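Local coordinates for single-stranded DNA-binding protein (Enterobacter phage Enc34, PDB 5ODL) that binds single-stranded DNA, here a thymidine strand laid against an OB-type beta fold, and has been seen with a bound magnesium ion, at residues Asn27-Tyr32 and Gly142-Ser147; Glu46-Ile51 and Ser112-Thr117; Leu122-Glu127 and Val169-Asp174. All coordinates share one frame; numbering follows the deposited sequence.

Contact 1: residues Asn27-Tyr32 and Gly142-Ser147. With nucleotides of chain B.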
loop_
_atom_site.group_PDB
_atom_site.type_symbol
_atom_site.label_atom_id
_atom_site.label_comp_id
_atom_site.label_asym_id
_atom_site.label_seq_id
_atom_site.Cartn_x
_atom_site.Cartn_y
_atom_site.Cartn_z
ATOM N N ASN A 27 1.437 10.478 -3.654
ATOM C CA ASN A 27 0.308 11.409 -3.656
ATOM C C ASN A 27 -1.023 10.687 -3.704
ATOM O O ASN A 27 -1.854 10.920 -4.567
ATOM C CB ASN A 27 0.465 12.396 -4.805
ATOM C CG ASN A 27 1.809 13.089 -4.764
ATOM O OD1 ASN A 27 2.186 13.676 -3.737
ATOM N ND2 ASN A 27 2.562 12.977 -5.847
ATOM N N VAL A 28 -1.223 9.851 -2.703
ATOM C CA VAL A 28 -2.433 9.047 -2.560
ATOM C C VAL A 28 -3.032 9.319 -1.191
ATOM O O VAL A 28 -2.318 9.722 -0.245
ATOM C CB VAL A 28 -2.148 7.514 -2.752
ATOM C CG1 VAL A 28 -1.732 7.252 -4.189
ATOM C CG2 VAL A 28 -1.070 7.022 -1.799
ATOM N N ARG A 29 -4.342 9.105 -1.076
ATOM C CA ARG A 29 -5.053 9.390 0.157
ATOM C C ARG A 29 -5.064 8.182 1.073
ATOM O O ARG A 29 -5.290 7.085 0.650
ATOM C CB ARG A 29 -6.467 9.906 -0.142
ATOM C CG ARG A 29 -7.050 10.767 0.978
ATOM C CD ARG A 29 -8.283 11.555 0.545
ATOM N NE ARG A 29 -8.668 12.459 1.626
ATOM C CZ ARG A 29 -9.819 13.111 1.712
ATOM N NH1 ARG A 29 -10.750 13.011 0.758
ATOM N NH2 ARG A 29 -10.031 13.885 2.760
ATOM N N CYS A 30 -4.817 8.409 2.349
ATOM C CA CYS A 30 -4.671 7.361 3.331
ATOM C C CYS A 30 -6.060 7.086 3.974
ATOM O O CYS A 30 -6.837 8.026 4.180
ATOM C CB CYS A 30 -3.617 7.900 4.328
ATOM S SG CYS A 30 -3.875 7.425 5.965
ATOM N N SER A 31 -6.391 5.808 4.248
ATOM C CA SER A 31 -7.473 5.455 5.173
ATOM C C SER A 31 -7.078 4.280 6.042
ATOM O O SER A 31 -6.170 3.494 5.715
ATOM C CB SER A 31 -8.835 5.178 4.488
ATOM O OG SER A 31 -8.754 4.083 3.661
ATOM N N TYR A 32 -7.753 4.188 7.180
ATOM C CA TYR A 32 -7.511 3.111 8.129
ATOM C C TYR A 32 -6.014 2.819 8.440
ATOM O O TYR A 32 -5.573 1.670 8.380
ATOM C CB TYR A 32 -8.189 1.851 7.646
ATOM C CG TYR A 32 -9.669 1.982 7.580
ATOM C CD1 TYR A 32 -10.433 1.944 8.740
ATOM C CD2 TYR A 32 -10.313 2.152 6.360
ATOM C CE1 TYR A 32 -11.812 2.075 8.688
ATOM C CE2 TYR A 32 -11.685 2.259 6.299
ATOM C CZ TYR A 32 -12.426 2.224 7.460
ATOM O OH TYR A 32 -13.794 2.346 7.373
ATOM N N GLY A 142 -7.515 10.249 5.889
ATOM C CA GLY A 142 -7.892 11.451 5.161
ATOM C C GLY A 142 -6.729 12.290 4.685
ATOM O O GLY A 142 -6.879 13.087 3.763
ATOM N N CYS A 143 -5.550 12.113 5.279
ATOM C CA CYS A 143 -4.373 12.817 4.786
ATOM C C CYS A 143 -3.872 12.127 3.524
ATOM O O CYS A 143 -4.348 11.035 3.189
ATOM C CB CYS A 143 -3.290 12.896 5.856
ATOM S SG CYS A 143 -2.292 11.431 6.106
ATOM N N TRP A 144 -2.936 12.781 2.839
ATOM C CA TRP A 144 -2.269 12.252 1.653
ATOM C C TRP A 144 -0.813 11.916 1.969
ATOM O O TRP A 144 -0.140 12.624 2.750
ATOM C CB TRP A 144 -2.343 13.224 0.462
ATOM C CG TRP A 144 -3.741 13.563 0.067
ATOM C CD1 TRP A 144 -4.626 14.333 0.765
ATOM C CD2 TRP A 144 -4.414 13.138 -1.115
ATOM N NE1 TRP A 144 -5.825 14.393 0.098
ATOM C CE2 TRP A 144 -5.726 13.660 -1.058
ATOM C CE3 TRP A 144 -4.045 12.348 -2.203
ATOM C CZ2 TRP A 144 -6.675 13.436 -2.083
ATOM C CZ3 TRP A 144 -4.980 12.108 -3.206
ATOM C CH2 TRP A 144 -6.283 12.654 -3.136
ATOM N N VAL A 145 -0.355 10.809 1.383
ATOM C CA VAL A 145 0.943 10.241 1.624
ATOM C C VAL A 145 1.573 9.793 0.321
ATOM O O VAL A 145 0.934 9.752 -0.729
ATOM C CB VAL A 145 0.850 9.012 2.582
ATOM C CG1 VAL A 145 0.206 9.374 3.906
ATOM C CG2 VAL A 145 0.077 7.863 1.947
ATOM N N SER A 146 2.849 9.410 0.426
ATOM C CA SER A 146 3.526 8.615 -0.576
ATOM C C SER A 146 4.027 7.381 0.182
ATOM O O SER A 146 4.402 7.474 1.349
ATOM C CB SER A 146 4.666 9.387 -1.240
ATOM O OG SER A 146 4.142 10.424 -2.043
ATOM N N SER A 147 3.966 6.215 -0.453
ATOM C CA SER A 147 4.313 4.977 0.255
ATOM C C SER A 147 5.134 4.048 -0.617
ATOM O O SER A 147 4.893 3.939 -1.816
ATOM C CB SER A 147 3.039 4.317 0.767
ATOM O OG SER A 147 3.279 3.074 1.397
ATOM P P DT B 7 -12.513 -6.998 2.330
ATOM O OP1 DT B 7 -12.736 -7.984 1.236
ATOM O OP2 DT B 7 -11.663 -5.793 2.075
ATOM O "O5'" DT B 7 -13.923 -6.481 2.875
ATOM C "C5'" DT B 7 -14.075 -5.232 3.593
ATOM C "C4'" DT B 7 -13.198 -5.195 4.824
ATOM O "O4'" DT B 7 -12.081 -4.306 4.579
ATOM C "C3'" DT B 7 -13.859 -4.671 6.099
ATOM O "O3'" DT B 7 -13.211 -5.276 7.233
ATOM C "C2'" DT B 7 -13.555 -3.187 6.029
ATOM C "C1'" DT B 7 -12.127 -3.221 5.501
ATOM N N1 DT B 7 -11.648 -2.004 4.802
ATOM C C2 DT B 7 -10.446 -1.458 5.199
ATOM O O2 DT B 7 -9.769 -1.917 6.105
ATOM N N3 DT B 7 -10.061 -0.344 4.492
ATOM C C4 DT B 7 -10.746 0.266 3.455
ATOM O O4 DT B 7 -10.283 1.270 2.922
ATOM C C5 DT B 7 -11.996 -0.362 3.088
ATOM C C7 DT B 7 -12.800 0.223 1.971
ATOM C C6 DT B 7 -12.377 -1.454 3.767
ATOM P P DT B 8 -14.026 -5.634 8.580
ATOM O OP1 DT B 8 -13.261 -6.681 9.313
ATOM O OP2 DT B 8 -15.448 -5.883 8.222
ATOM O "O5'" DT B 8 -13.958 -4.279 9.413
ATOM C "C5'" DT B 8 -13.888 -4.272 10.855
ATOM C "C4'" DT B 8 -13.419 -2.922 11.347
ATOM O "O4'" DT B 8 -11.969 -2.893 11.379
ATOM C "C3'" DT B 8 -13.845 -1.734 10.481
ATOM O "O3'" DT B 8 -14.143 -0.582 11.270
ATOM C "C2'" DT B 8 -12.628 -1.465 9.617
ATOM C "C1'" DT B 8 -11.473 -1.877 10.513
ATOM N N1 DT B 8 -10.323 -2.433 9.766
ATOM C C2 DT B 8 -9.177 -1.675 9.676
ATOM O O2 DT B 8 -9.052 -0.591 10.218
ATOM N N3 DT B 8 -8.161 -2.255 8.951
ATOM C C4 DT B 8 -8.186 -3.484 8.312
ATOM O O4 DT B 8 -7.192 -3.876 7.697
ATOM C C5 DT B 8 -9.430 -4.215 8.432
ATOM C C7 DT B 8 -9.559 -5.551 7.770
ATOM C C6 DT B 8 -10.422 -3.659 9.141
ATOM P P DT B 9 -15.231 0.473 10.754
ATOM O OP1 DT B 9 -16.535 0.124 11.377
ATOM O OP2 DT B 9 -15.125 0.554 9.270
ATOM O "O5'" DT B 9 -14.719 1.849 11.371
#

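Contact 2: residues Glu46-Ile51 and Ser112-Thr117. With nucleotides of chain B.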
loop_
_atom_site.group_PDB
_atom_site.type_symbol
_atom_site.label_atom_id
_atom_site.label_comp_id
_atom_site.label_asym_id
_atom_site.label_seq_id
_atom_site.Cartn_x
_atom_site.Cartn_y
_atom_site.Cartn_z
ATOM N N GLU A 46 -1.607 -13.241 12.984
ATOM C CA GLU A 46 -0.667 -12.480 13.782
ATOM C C GLU A 46 -0.872 -10.984 13.475
ATOM O O GLU A 46 -1.251 -10.627 12.360
ATOM C CB GLU A 46 0.775 -12.930 13.513
ATOM C CG GLU A 46 1.159 -14.248 14.191
ATOM C CD GLU A 46 1.460 -14.086 15.682
ATOM O OE1 GLU A 46 2.641 -13.862 16.065
ATOM O OE2 GLU A 46 0.515 -14.175 16.483
ATOM N N PRO A 47 -0.642 -10.111 14.458
ATOM C CA PRO A 47 -0.876 -8.672 14.222
ATOM C C PRO A 47 0.133 -8.084 13.221
ATOM O O PRO A 47 1.312 -8.452 13.249
ATOM C CB PRO A 47 -0.676 -8.047 15.615
ATOM C CG PRO A 47 -0.607 -9.198 16.573
ATOM C CD PRO A 47 -0.077 -10.355 15.794
ATOM N N LYS A 48 -0.325 -7.185 12.361
ATOM C CA LYS A 48 0.543 -6.481 11.416
ATOM C C LYS A 48 0.177 -4.982 11.343
ATOM O O LYS A 48 -0.976 -4.575 11.544
ATOM C CB LYS A 48 0.455 -7.089 10.004
ATOM C CG LYS A 48 1.093 -8.479 9.855
ATOM C CD LYS A 48 1.179 -8.822 8.360
ATOM C CE LYS A 48 1.965 -10.082 8.041
ATOM N NZ LYS A 48 2.061 -10.281 6.552
ATOM N N TYR A 49 1.173 -4.165 11.055
ATOM C CA TYR A 49 0.968 -2.756 10.699
ATOM C C TYR A 49 0.364 -2.730 9.310
ATOM O O TYR A 49 0.627 -3.641 8.505
ATOM C CB TYR A 49 2.285 -1.996 10.728
ATOM C CG TYR A 49 2.889 -1.964 12.119
ATOM C CD1 TYR A 49 2.466 -1.030 13.057
ATOM C CD2 TYR A 49 3.857 -2.917 12.528
ATOM C CE1 TYR A 49 2.977 -1.003 14.343
ATOM C CE2 TYR A 49 4.381 -2.906 13.810
ATOM C CZ TYR A 49 3.948 -1.932 14.722
ATOM O OH TYR A 49 4.435 -1.861 16.022
ATOM N N SER A 50 -0.462 -1.721 9.037
ATOM C CA SER A 50 -1.110 -1.646 7.724
ATOM C C SER A 50 -1.594 -0.258 7.398
ATOM O O SER A 50 -1.640 0.608 8.270
ATOM C CB SER A 50 -2.295 -2.613 7.693
ATOM O OG SER A 50 -3.290 -2.254 8.618
ATOM N N ILE A 51 -2.010 -0.096 6.144
ATOM C CA ILE A 51 -2.637 1.117 5.659
ATOM C C ILE A 51 -3.439 0.786 4.401
ATOM O O ILE A 51 -3.137 -0.170 3.722
ATOM C CB ILE A 51 -1.579 2.219 5.362
ATOM C CG1 ILE A 51 -2.203 3.642 5.330
ATOM C CG2 ILE A 51 -0.779 1.915 4.103
ATOM C CD1 ILE A 51 -1.172 4.717 5.468
ATOM N N SER A 112 -4.204 -2.165 -0.299
ATOM C CA SER A 112 -4.019 -2.611 1.063
ATOM C C SER A 112 -2.571 -3.081 1.152
ATOM O O SER A 112 -2.160 -3.935 0.349
ATOM C CB SER A 112 -4.935 -3.810 1.385
ATOM O OG SER A 112 -4.634 -4.301 2.684
ATOM N N ALA A 113 -1.791 -2.557 2.109
ATOM C CA ALA A 113 -0.436 -3.045 2.326
ATOM C C ALA A 113 -0.207 -3.256 3.818
ATOM O O ALA A 113 -0.730 -2.493 4.632
ATOM C CB ALA A 113 0.566 -2.080 1.735
ATOM N N ARG A 114 0.544 -4.313 4.168
ATOM C CA ARG A 114 0.733 -4.721 5.567
ATOM C C ARG A 114 2.195 -5.113 5.802
ATOM O O ARG A 114 2.931 -5.385 4.868
ATOM C CB ARG A 114 -0.187 -5.905 5.960
ATOM C CG ARG A 114 -1.637 -5.879 5.469
ATOM C CD ARG A 114 -2.448 -7.058 6.045
ATOM N NE ARG A 114 -2.853 -6.794 7.431
ATOM C CZ ARG A 114 -2.995 -7.688 8.408
ATOM N NH1 ARG A 114 -2.807 -8.987 8.196
ATOM N NH2 ARG A 114 -3.342 -7.260 9.620
ATOM N N GLU A 115 2.623 -5.124 7.062
ATOM C CA GLU A 115 3.951 -5.641 7.397
ATOM C C GLU A 115 4.039 -5.936 8.897
ATOM O O GLU A 115 3.473 -5.212 9.711
ATOM C CB GLU A 115 5.097 -4.695 6.969
ATOM C CG GLU A 115 6.043 -5.242 5.880
ATOM C CD GLU A 115 7.153 -6.173 6.374
ATOM O OE1 GLU A 115 8.082 -6.421 5.576
ATOM O OE2 GLU A 115 7.129 -6.687 7.514
ATOM N N SER A 116 4.746 -7.013 9.234
ATOM C CA SER A 116 5.057 -7.318 10.629
ATOM C C SER A 116 6.067 -6.342 11.234
ATOM O O SER A 116 6.020 -6.080 12.438
ATOM C CB SER A 116 5.558 -8.767 10.772
ATOM O OG SER A 116 6.627 -9.017 9.886
ATOM N N THR A 117 6.993 -5.836 10.421
ATOM C CA THR A 117 7.981 -4.869 10.857
ATOM C C THR A 117 7.364 -3.497 10.661
ATOM O O THR A 117 6.851 -3.204 9.564
ATOM C CB THR A 117 9.259 -4.988 10.015
ATOM O OG1 THR A 117 9.811 -6.296 10.195
ATOM C CG2 THR A 117 10.299 -3.959 10.401
ATOM P P DT B 5 -1.427 -10.971 5.549
ATOM O OP1 DT B 5 -0.492 -9.959 5.013
ATOM O OP2 DT B 5 -1.653 -11.109 7.013
ATOM O "O5'" DT B 5 -2.850 -10.760 4.882
ATOM C "C5'" DT B 5 -3.026 -10.947 3.490
ATOM C "C4'" DT B 5 -4.495 -10.857 3.176
ATOM O "O4'" DT B 5 -5.233 -11.870 3.889
ATOM C "C3'" DT B 5 -5.108 -9.517 3.569
ATOM O "O3'" DT B 5 -5.822 -9.078 2.437
ATOM C "C2'" DT B 5 -5.988 -9.833 4.761
ATOM C "C1'" DT B 5 -6.324 -11.298 4.563
ATOM N N1 DT B 5 -6.511 -12.044 5.818
ATOM C C2 DT B 5 -7.668 -12.776 5.982
ATOM O O2 DT B 5 -8.552 -12.827 5.140
ATOM N N3 DT B 5 -7.760 -13.440 7.182
ATOM C C4 DT B 5 -6.823 -13.459 8.196
ATOM O O4 DT B 5 -7.041 -14.103 9.215
ATOM C C5 DT B 5 -5.622 -12.698 7.944
ATOM C C7 DT B 5 -4.549 -12.670 8.987
ATOM C C6 DT B 5 -5.528 -12.037 6.784
ATOM P P DT B 6 -6.393 -7.602 2.352
ATOM O OP1 DT B 6 -6.512 -7.263 0.898
ATOM O OP2 DT B 6 -5.591 -6.702 3.273
ATOM O "O5'" DT B 6 -7.872 -7.786 2.917
ATOM C "C5'" DT B 6 -8.714 -8.857 2.448
ATOM C "C4'" DT B 6 -9.859 -9.078 3.408
ATOM O "O4'" DT B 6 -9.409 -9.793 4.590
ATOM C "C3'" DT B 6 -10.530 -7.794 3.911
ATOM O "O3'" DT B 6 -11.926 -7.811 3.599
ATOM C "C2'" DT B 6 -10.296 -7.815 5.414
ATOM C "C1'" DT B 6 -10.143 -9.295 5.696
ATOM N N1 DT B 6 -9.421 -9.667 6.944
ATOM C C2 DT B 6 -9.974 -10.641 7.754
ATOM O O2 DT B 6 -11.029 -11.202 7.502
ATOM N N3 DT B 6 -9.241 -10.933 8.880
ATOM C C4 DT B 6 -8.039 -10.365 9.266
ATOM O O4 DT B 6 -7.495 -10.732 10.304
ATOM C C5 DT B 6 -7.521 -9.350 8.374
ATOM C C7 DT B 6 -6.213 -8.699 8.698
ATOM C C6 DT B 6 -8.223 -9.063 7.268
HETATM O O HOH W 1 -3.205 -4.573 10.020
HETATM O O HOH W 2 -4.254 -2.938 4.772
#

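Contact 3: residues Leu122-Glu127 and Val169-Asp174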
loop_
_atom_site.group_PDB
_atom_site.type_symbol
_atom_site.label_atom_id
_atom_site.label_comp_id
_atom_site.label_asym_id
_atom_site.label_seq_id
_atom_site.Cartn_x
_atom_site.Cartn_y
_atom_site.Cartn_z
ATOM N N LEU A 122 7.416 8.964 8.132
ATOM C CA LEU A 122 8.089 10.255 7.981
ATOM C C LEU A 122 7.057 11.403 7.955
ATOM O O LEU A 122 6.032 11.296 7.274
ATOM C CB LEU A 122 8.905 10.294 6.680
ATOM C CG LEU A 122 10.143 9.387 6.536
ATOM C CD1 LEU A 122 9.769 7.921 6.402
ATOM C CD2 LEU A 122 10.957 9.818 5.332
ATOM N N ASN A 123 7.352 12.492 8.671
ATOM C CA ASN A 123 6.584 13.742 8.535
ATOM C C ASN A 123 6.961 14.497 7.266
ATOM O O ASN A 123 7.805 14.038 6.504
ATOM C CB ASN A 123 6.702 14.621 9.794
ATOM C CG ASN A 123 8.105 15.112 10.069
ATOM O OD1 ASN A 123 8.948 15.195 9.175
ATOM N ND2 ASN A 123 8.351 15.488 11.331
ATOM N N MET A 124 6.346 15.659 7.020
ATOM C CA MET A 124 6.652 16.422 5.802
ATOM C C MET A 124 8.092 16.887 5.685
ATOM O O MET A 124 8.592 17.071 4.576
ATOM C CB MET A 124 5.773 17.647 5.677
ATOM C CG MET A 124 4.458 17.381 5.014
ATOM S SD MET A 124 3.543 18.921 4.953
ATOM C CE MET A 124 1.924 18.171 4.994
ATOM N N GLU A 125 8.768 17.036 6.821
ATOM C CA GLU A 125 10.171 17.417 6.824
ATOM C C GLU A 125 11.081 16.195 6.647
ATOM O O GLU A 125 12.297 16.307 6.826
ATOM C CB GLU A 125 10.495 18.165 8.114
ATOM C CG GLU A 125 9.737 19.485 8.257
ATOM C CD GLU A 125 8.233 19.334 8.468
ATOM O OE1 GLU A 125 7.816 18.399 9.196
ATOM O OE2 GLU A 125 7.459 20.134 7.884
ATOM N N ARG A 126 10.497 15.043 6.278
ATOM C CA ARG A 126 11.206 13.763 6.153
ATOM C C ARG A 126 11.921 13.284 7.447
ATOM O O ARG A 126 12.888 12.543 7.373
ATOM C CB ARG A 126 12.149 13.776 4.925
ATOM C CG ARG A 126 11.413 13.944 3.590
ATOM C CD ARG A 126 12.352 14.176 2.417
ATOM N NE ARG A 126 12.951 15.519 2.491
ATOM C CZ ARG A 126 14.251 15.811 2.648
ATOM N NH1 ARG A 126 15.195 14.863 2.719
ATOM N NH2 ARG A 126 14.624 17.087 2.711
ATOM N N GLU A 127 11.411 13.676 8.612
ATOM C CA GLU A 127 11.903 13.181 9.887
ATOM C C GLU A 127 11.219 11.872 10.210
ATOM O O GLU A 127 9.987 11.776 10.126
ATOM C CB GLU A 127 11.619 14.181 10.995
ATOM C CG GLU A 127 12.260 15.543 10.752
ATOM C CD GLU A 127 11.934 16.556 11.831
ATOM O OE1 GLU A 127 10.768 16.682 12.234
ATOM O OE2 GLU A 127 12.849 17.259 12.274
ATOM N N VAL A 169 5.883 5.083 4.885
ATOM C CA VAL A 169 4.793 6.039 4.659
ATOM C C VAL A 169 5.334 7.450 4.928
ATOM O O VAL A 169 5.825 7.712 6.030
ATOM C CB VAL A 169 3.604 5.757 5.590
ATOM C CG1 VAL A 169 2.456 6.737 5.325
ATOM C CG2 VAL A 169 3.096 4.335 5.412
ATOM N N LEU A 170 5.253 8.323 3.920
ATOM C CA LEU A 170 5.674 9.738 4.002
ATOM C C LEU A 170 4.448 10.640 3.927
ATOM O O LEU A 170 3.673 10.542 2.982
ATOM C CB LEU A 170 6.623 10.082 2.838
ATOM C CG LEU A 170 6.918 11.560 2.492
ATOM C CD1 LEU A 170 7.689 12.217 3.616
ATOM C CD2 LEU A 170 7.648 11.734 1.163
ATOM N N LYS A 171 4.285 11.526 4.902
ATOM C CA LYS A 171 3.242 12.540 4.855
ATOM C C LYS A 171 3.505 13.480 3.694
ATOM O O LYS A 171 4.612 13.968 3.517
ATOM C CB LYS A 171 3.242 13.344 6.161
ATOM C CG LYS A 171 2.193 14.441 6.234
ATOM C CD LYS A 171 0.816 13.853 6.419
ATOM C CE LYS A 171 -0.128 14.863 7.021
ATOM N NZ LYS A 171 0.221 15.326 8.380
ATOM N N ARG A 172 2.459 13.736 2.919
ATOM C CA ARG A 172 2.530 14.597 1.740
ATOM C C ARG A 172 1.632 15.828 1.865
ATOM O O ARG A 172 2.092 16.950 1.578
ATOM C CB ARG A 172 2.169 13.792 0.485
ATOM C CG ARG A 172 3.287 12.879 0.008
ATOM C CD ARG A 172 4.472 13.633 -0.591
ATOM N NE ARG A 172 4.009 14.388 -1.754
ATOM C CZ ARG A 172 4.403 15.600 -2.147
ATOM N NH1 ARG A 172 5.336 16.286 -1.492
ATOM N NH2 ARG A 172 3.835 16.140 -3.225
ATOM N N LYS A 173 0.369 15.615 2.243
ATOM C CA LYS A 173 -0.619 16.719 2.372
ATOM C C LYS A 173 -1.548 16.503 3.536
ATOM O O LYS A 173 -1.963 15.378 3.829
ATOM C CB LYS A 173 -1.474 16.867 1.103
ATOM C CG LYS A 173 -0.712 17.018 -0.189
ATOM C CD LYS A 173 -1.655 16.984 -1.385
ATOM C CE LYS A 173 -0.827 16.986 -2.661
ATOM N NZ LYS A 173 -1.607 17.347 -3.857
ATOM N N ASP A 174 -1.899 17.585 4.213
ATOM C CA ASP A 174 -2.997 17.543 5.165
ATOM C C ASP A 174 -4.296 17.761 4.396
ATOM O O ASP A 174 -4.304 18.414 3.349
ATOM C CB ASP A 174 -2.798 18.593 6.282
ATOM C CG ASP A 174 -1.718 18.171 7.263
ATOM O OD1 ASP A 174 -1.954 17.194 8.001
ATOM O OD2 ASP A 174 -0.624 18.776 7.261
#

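Contact 1: residues Asn27-Tyr32 and Gly142-Ser147
Arg29 lies over the indole of Trp144. Its CB stands 3.8 Å from the centroid of the Trp144 six-membered ring, 3° off the ring normal, a CH-pi contact. CG is anti to the backbone N (chi1 -155°) and the chain runs extended to NE, which carries CD along the same ring. The guanidinium is almost parallel to the indole, with planes 6° apart. Asn27 O meets the edge of the ring.

A backbone carbonyl holds the NE edge of Arg29. NE donates to Gly142 O at 2.9 Å, and this oxygen lies in the guanidinium plane. Trp144 NE1 is hydrogen-bonded to Asp175 OD2. Asn27 N donates to Ser146 OG at 3.1 Å.

Val28 and Val145 form a hydrogen-bonded antiparallel pair, with Val28 N to Val145 O at 2.9 Å. Cys30 N to Cys143 O at 2.8 Å and Gly142 N to Cys30 O extend the pairing just ahead of strand 144-156.

On the face of Val28 and Val145, Val28 CG2 packs on Val145 CG2 at 4.0 Å. Cys30 CB also touches Val145 CG1.

Asn27 and Val28 both face Val145. This is a G1 beta bulge, set where the chain turns a corner in the curled sheet of an OB-type fold.

Contact 2: residues Glu46-Ile51 and Ser112-Thr117
Lys48 and Arg114 converge on one phosphate of the bound DNA by different chain shapes. Lys48 turns CG anti to its carbonyl carbon (chi1 -71°) and then runs extended. Its NZ donates to OP1 of DT5 of chain B at 3.0 Å. Arg114 has two conformers. In the one described here it bends at chi3 (79°), and its guanidinium comes to lie against Lys48 CB. Lys48 CB then sits over the centre of one guanidinium face, and the C7 methyl of DT6 of chain B lies over the opposite face, toward the rim. In this conformer Arg114 NH1 is 2.7 Å from OP2 of DT5 of chain B, a weak hydrogen bond by its angle. Both cations then bind the same phosphate, one at each non-bridging oxygen, which probably offsets their like charges.

Water 1 meets the other end of this guanidinium. It accepts from Arg114 NH2 at 2.7 Å, donates to Lys48 O and bonds to Ser50 OG. Ser112 OG donates to OP2 of DT6 of chain B at 2.7 Å. It also accepts from water 2, which donates to Ile51 O.

The backbones are antiparallel. Tyr49 pairs with Glu115, with Tyr49 N to Glu115 O at 2.9 Å, and Ile51 pairs with Ala113.

Strands 48-56 and 108-115 thus form part of the DNA-binding surface. Ile51 and Ala113 pack on strand 159-173, and Tyr39 of strand 38-39 touches Arg114.

Contact 3: residues Leu122-Glu127 and Val169-Asp174
Met124 reaches across to the end of strand 159-173, crossing the side chain of Lys171. Beyond its CB, CG meets Lys171 CG at 3.9 Å and also lies near Lys171 O. The chain then runs extended (chi2 180°), which carries SD past Arg172 O. The CE methyl ends 3.6 Å from Arg172 O and 3.5 Å from Asp174 OD2, and it also touches Lys173 CA.

Lys171 bends away from this contact. Its NZ forms a salt bridge with Asp174 OD1 at 2.9 Å and a second one with Glu138. Tyr140 OH also bonds to Asp174 OD1.

Earlier in the segment, two backbone bonds hold Leu122. Leu122 N donates to Val169 O at 2.9 Å, and Lys171 N donates to Leu122 O at 3.0 Å. Leu170 CD1 packs on Leu122 CB and against Asn123 O.

The loop is held from within. Asn123 to Arg126 is a type I turn. Asn123 OD1 accepts from Glu127 N, and Asn123 ND2 donates to Glu127 OE1 at 2.8 Å.

Strand 120-122 is therefore a short parallel partner of strand 159-173. Strand 144-156 also pairs with 159-173, in antiparallel fashion. The turn leads on toward helix 132-138, which carries Glu138.

How the contacts relate
From the N terminus, residues 27-32 come first and pair with 142-147, 110 residues later, so contact 1 closes a long loop. Contact 2 is nested inside it, joining 46-51 to 112-117 around the helix 61-76. Contact 3 opens at 122-127, still within that loop, and closes at 169-174, beyond it. Contacts 1 and 3 therefore cross, while 2 and 3 follow in series. All three belong to one curled sheet. Strand 28-31 neighbours strand 48-56, and Cys30 packs on Ile51 between contacts 1 and 2. Strands 144-156 and 159-173 tie contact 1 to contact 3, and the side chains of Asn27 and Arg172 are hydrogen-bonded. Ile51 touches Val169, linking contacts 2 and 3.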